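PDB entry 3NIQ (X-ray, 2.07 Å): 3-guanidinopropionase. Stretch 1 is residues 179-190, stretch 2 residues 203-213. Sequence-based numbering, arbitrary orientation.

Stretch 1 179-190: DPLRTVQIGIRG
Stretch 2, residues 203-213: ECGIRVIHMEE

The apolar centre is Ile-209 (m, chi2 t), whose CD1 reaches 3.9 Å from Val-184 CG2 (chi1 p) and 4.5 Å from Ile-186 CG1 (m, chi2 t); with Arg-207 these side chains share one face of the sheet. Gln-185 and Val-208 (chi1 t) occupy the other, where Ile-188 (m, chi2 m) sets CG1 3.7 Å from Val-208 CG1. Branched aliphatic residues suit these extended backbones, near phi -120°, psi 130° in Val-184 to Ile-186. Gln-185 (m, chi2 t) lies among them: its OE1, 3.6 Å from Val-208 CG2, is buried without a polar partner.

The parallel strands through Val-184 to Ile-186 and Arg-207 to Ile-209 approach to 4.7 Å with axes 7° from alignment, and the two stretches bury 768 Å² between them. Register pairs Val-184 with Arg-207, Gln-185 with Val-208 and Ile-186 with Ile-209. The backbone ladder runs Arg-207 N to Thr-183 O (3.0 Å), Gln-185 N to Arg-207 O (2.8 Å), Ile-209 N to Gln-185 O (2.6 Å) and Gly-187 N to Ile-209 O (2.9 Å). Gly-187 (phi 111°, psi 0°) takes a conformation in which a CB would jam against the preceding carbonyl. Past it, Met-211 N, opening a helix after N-cap His-210, donates to Ile-188 O (2.7 Å).

At the other end, successive type I turns, 179-182 and 180-183, lead into the first strand. Pro-180 packs CB 3.7 Å from Cys-204 CB and 4.0 Å from Ile-206 CG1. Gly-205, leaving a helix with phi 83°, accommodates Leu-181: an ideal CB would lie 3.0 Å from Leu-181 CD1. At this exposed edge, the O of one water lies 3.0 Å from Leu-181 O and 2.7 Å from Gly-205 O and donates to both. Arg-207 (chi1 t, chi2 p, chi3 t) forms a salt bridge within its own stretch, NH2 to Glu-213 OE2 at 2.7 Å.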

# COMPACT_ATOMS: atom_id res chain seq x y z
N ASP A 179 -36.65 14.94 14.90
CA ASP A 179 -37.80 14.30 15.53
C ASP A 179 -37.48 12.80 15.75
O ASP A 179 -37.44 12.02 14.81
CB ASP A 179 -39.05 14.51 14.64
CG ASP A 179 -40.29 13.78 15.16
OD1 ASP A 179 -40.23 13.13 16.22
OD2 ASP A 179 -41.33 13.82 14.47
N PRO A 180 -37.29 12.40 17.01
CA PRO A 180 -36.87 11.01 17.26
C PRO A 180 -37.88 9.93 16.82
O PRO A 180 -37.46 8.83 16.47
CB PRO A 180 -36.61 10.98 18.78
CG PRO A 180 -37.41 12.08 19.32
CD PRO A 180 -37.45 13.16 18.26
N LEU A 181 -39.18 10.24 16.81
CA LEU A 181 -40.17 9.24 16.32
C LEU A 181 -40.13 9.05 14.82
O LEU A 181 -40.65 8.07 14.32
CB LEU A 181 -41.61 9.62 16.71
CG LEU A 181 -42.21 8.82 17.87
CD1 LEU A 181 -41.53 9.24 19.18
CD2 LEU A 181 -43.71 9.06 17.95
N ARG A 182 -39.55 10.01 14.10
CA ARG A 182 -39.36 9.82 12.68
C ARG A 182 -37.88 9.56 12.36
O ARG A 182 -37.39 9.92 11.31
CB ARG A 182 -39.93 11.01 11.89
CG ARG A 182 -41.45 11.13 12.06
CD ARG A 182 -42.11 11.97 10.96
NE ARG A 182 -41.45 13.25 10.79
CZ ARG A 182 -40.65 13.54 9.77
NH1 ARG A 182 -40.36 12.64 8.80
NH2 ARG A 182 -40.12 14.74 9.72
N THR A 183 -37.18 8.92 13.30
CA THR A 183 -35.78 8.56 13.09
C THR A 183 -35.62 7.05 13.11
O THR A 183 -36.10 6.36 14.02
CB THR A 183 -34.89 9.22 14.16
OG1 THR A 183 -35.07 10.65 14.09
CG2 THR A 183 -33.40 8.88 13.95
N VAL A 184 -34.96 6.54 12.09
CA VAL A 184 -34.67 5.12 12.03
C VAL A 184 -33.19 4.93 11.68
O VAL A 184 -32.66 5.59 10.76
CB VAL A 184 -35.64 4.37 11.08
CG1 VAL A 184 -35.61 4.95 9.67
CG2 VAL A 184 -35.31 2.82 11.06
N GLN A 185 -32.52 4.08 12.46
CA GLN A 185 -31.08 3.84 12.32
C GLN A 185 -30.87 2.39 11.90
O GLN A 185 -31.45 1.50 12.50
CB GLN A 185 -30.34 4.14 13.63
CG GLN A 185 -30.62 5.56 14.15
CD GLN A 185 -29.92 5.81 15.46
OE1 GLN A 185 -30.09 5.06 16.43
NE2 GLN A 185 -29.10 6.85 15.50
N ILE A 186 -30.07 2.19 10.85
CA ILE A 186 -29.91 0.87 10.25
C ILE A 186 -28.44 0.45 10.17
O ILE A 186 -27.61 1.20 9.62
CB ILE A 186 -30.47 0.86 8.80
CG1 ILE A 186 -31.93 1.36 8.77
CG2 ILE A 186 -30.35 -0.54 8.22
CD1 ILE A 186 -32.50 1.57 7.39
N GLY A 187 -28.13 -0.74 10.69
CA GLY A 187 -26.80 -1.30 10.56
C GLY A 187 -25.99 -1.36 11.86
O GLY A 187 -24.86 -1.84 11.84
N ILE A 188 -26.58 -0.90 12.96
CA ILE A 188 -25.91 -0.79 14.25
C ILE A 188 -25.31 -2.13 14.70
O ILE A 188 -25.99 -3.15 14.70
CB ILE A 188 -26.89 -0.28 15.35
CG1 ILE A 188 -27.67 0.96 14.88
CG2 ILE A 188 -26.13 0.01 16.64
CD1 ILE A 188 -26.82 2.18 14.56
N ARG A 189 -24.02 -2.11 15.07
CA ARG A 189 -23.32 -3.34 15.48
C ARG A 189 -21.97 -3.09 16.18
O ARG A 189 -21.41 -2.00 16.13
CB ARG A 189 -23.07 -4.22 14.26
CG ARG A 189 -22.05 -3.59 13.30
CD ARG A 189 -21.86 -4.40 12.06
NE ARG A 189 -20.80 -3.81 11.24
CZ ARG A 189 -21.00 -2.82 10.37
NH1 ARG A 189 -22.23 -2.34 10.17
NH2 ARG A 189 -19.99 -2.34 9.67
N GLY A 190 -21.44 -4.13 16.83
CA GLY A 190 -20.12 -4.06 17.43
C GLY A 190 -20.18 -3.89 18.93
O GLY A 190 -21.19 -3.41 19.45
N GLU A 203 -35.73 5.78 25.37
CA GLU A 203 -36.35 6.96 25.94
C GLU A 203 -36.91 7.87 24.84
O GLU A 203 -37.99 8.43 24.99
CB GLU A 203 -35.34 7.71 26.81
CG GLU A 203 -35.04 6.99 28.14
CD GLU A 203 -33.68 7.36 28.75
OE1 GLU A 203 -33.05 8.36 28.32
OE2 GLU A 203 -33.24 6.62 29.66
N CYS A 204 -36.20 7.96 23.71
CA CYS A 204 -36.58 8.89 22.64
C CYS A 204 -37.57 8.31 21.64
O CYS A 204 -38.22 9.06 20.92
CB CYS A 204 -35.32 9.41 21.91
SG CYS A 204 -34.43 10.53 22.98
N GLY A 205 -37.68 6.99 21.59
CA GLY A 205 -38.56 6.31 20.63
C GLY A 205 -37.93 6.12 19.26
O GLY A 205 -38.63 5.96 18.26
N ILE A 206 -36.60 6.19 19.18
CA ILE A 206 -35.92 5.99 17.90
C ILE A 206 -36.08 4.54 17.47
O ILE A 206 -35.93 3.61 18.27
CB ILE A 206 -34.42 6.36 17.99
CG1 ILE A 206 -34.24 7.83 18.35
CG2 ILE A 206 -33.67 6.03 16.67
CD1 ILE A 206 -32.82 8.17 18.83
N ARG A 207 -36.38 4.32 16.20
CA ARG A 207 -36.36 2.95 15.70
C ARG A 207 -34.92 2.56 15.36
O ARG A 207 -34.27 3.20 14.52
CB ARG A 207 -37.26 2.79 14.48
CG ARG A 207 -37.24 1.36 13.88
CD ARG A 207 -37.99 0.36 14.80
NE ARG A 207 -38.26 -0.89 14.08
CZ ARG A 207 -37.52 -1.98 14.15
NH1 ARG A 207 -36.44 -2.01 14.94
NH2 ARG A 207 -37.85 -3.06 13.44
N VAL A 208 -34.43 1.51 16.02
CA VAL A 208 -33.04 1.06 15.81
C VAL A 208 -33.04 -0.31 15.20
O VAL A 208 -33.46 -1.29 15.83
CB VAL A 208 -32.23 1.04 17.12
CG1 VAL A 208 -30.83 0.52 16.84
CG2 VAL A 208 -32.13 2.44 17.72
N ILE A 209 -32.56 -0.40 13.96
CA ILE A 209 -32.46 -1.69 13.31
C ILE A 209 -31.00 -2.11 13.31
O ILE A 209 -30.23 -1.77 12.41
CB ILE A 209 -33.06 -1.67 11.90
CG1 ILE A 209 -34.55 -1.26 12.00
CG2 ILE A 209 -32.90 -3.03 11.21
CD1 ILE A 209 -35.23 -1.01 10.65
N HIS A 210 -30.63 -2.82 14.38
CA HIS A 210 -29.29 -3.42 14.48
C HIS A 210 -28.98 -4.31 13.30
O HIS A 210 -29.88 -4.85 12.66
CB HIS A 210 -29.18 -4.23 15.78
CG HIS A 210 -29.08 -3.38 17.01
ND1 HIS A 210 -30.19 -2.89 17.66
CD2 HIS A 210 -28.02 -2.92 17.70
CE1 HIS A 210 -29.82 -2.18 18.70
NE2 HIS A 210 -28.50 -2.17 18.75
N MET A 211 -27.68 -4.49 13.03
CA MET A 211 -27.24 -5.38 11.94
C MET A 211 -27.95 -6.73 11.98
O MET A 211 -28.37 -7.25 10.94
CB MET A 211 -25.72 -5.59 12.02
CG MET A 211 -25.17 -6.23 10.80
SD MET A 211 -25.21 -5.14 9.37
CE MET A 211 -24.98 -6.36 8.10
N GLU A 212 -28.08 -7.29 13.18
CA GLU A 212 -28.70 -8.61 13.34
C GLU A 212 -30.13 -8.60 12.84
O GLU A 212 -30.55 -9.50 12.12
CB GLU A 212 -28.66 -9.06 14.81
CG GLU A 212 -27.27 -9.38 15.36
CD GLU A 212 -26.36 -8.15 15.54
OE1 GLU A 212 -26.86 -7.04 15.84
OE2 GLU A 212 -25.13 -8.30 15.38
N GLU A 213 -30.87 -7.54 13.18
CA GLU A 213 -32.29 -7.44 12.77
C GLU A 213 -32.43 -7.13 11.27
O GLU A 213 -33.34 -7.63 10.61
CB GLU A 213 -33.04 -6.40 13.61
CG GLU A 213 -34.55 -6.34 13.27
CD GLU A 213 -35.33 -5.31 14.07
OE1 GLU A 213 -34.73 -4.40 14.70
OE2 GLU A 213 -36.57 -5.41 14.06
O HOH W 1 -39.49 5.70 15.69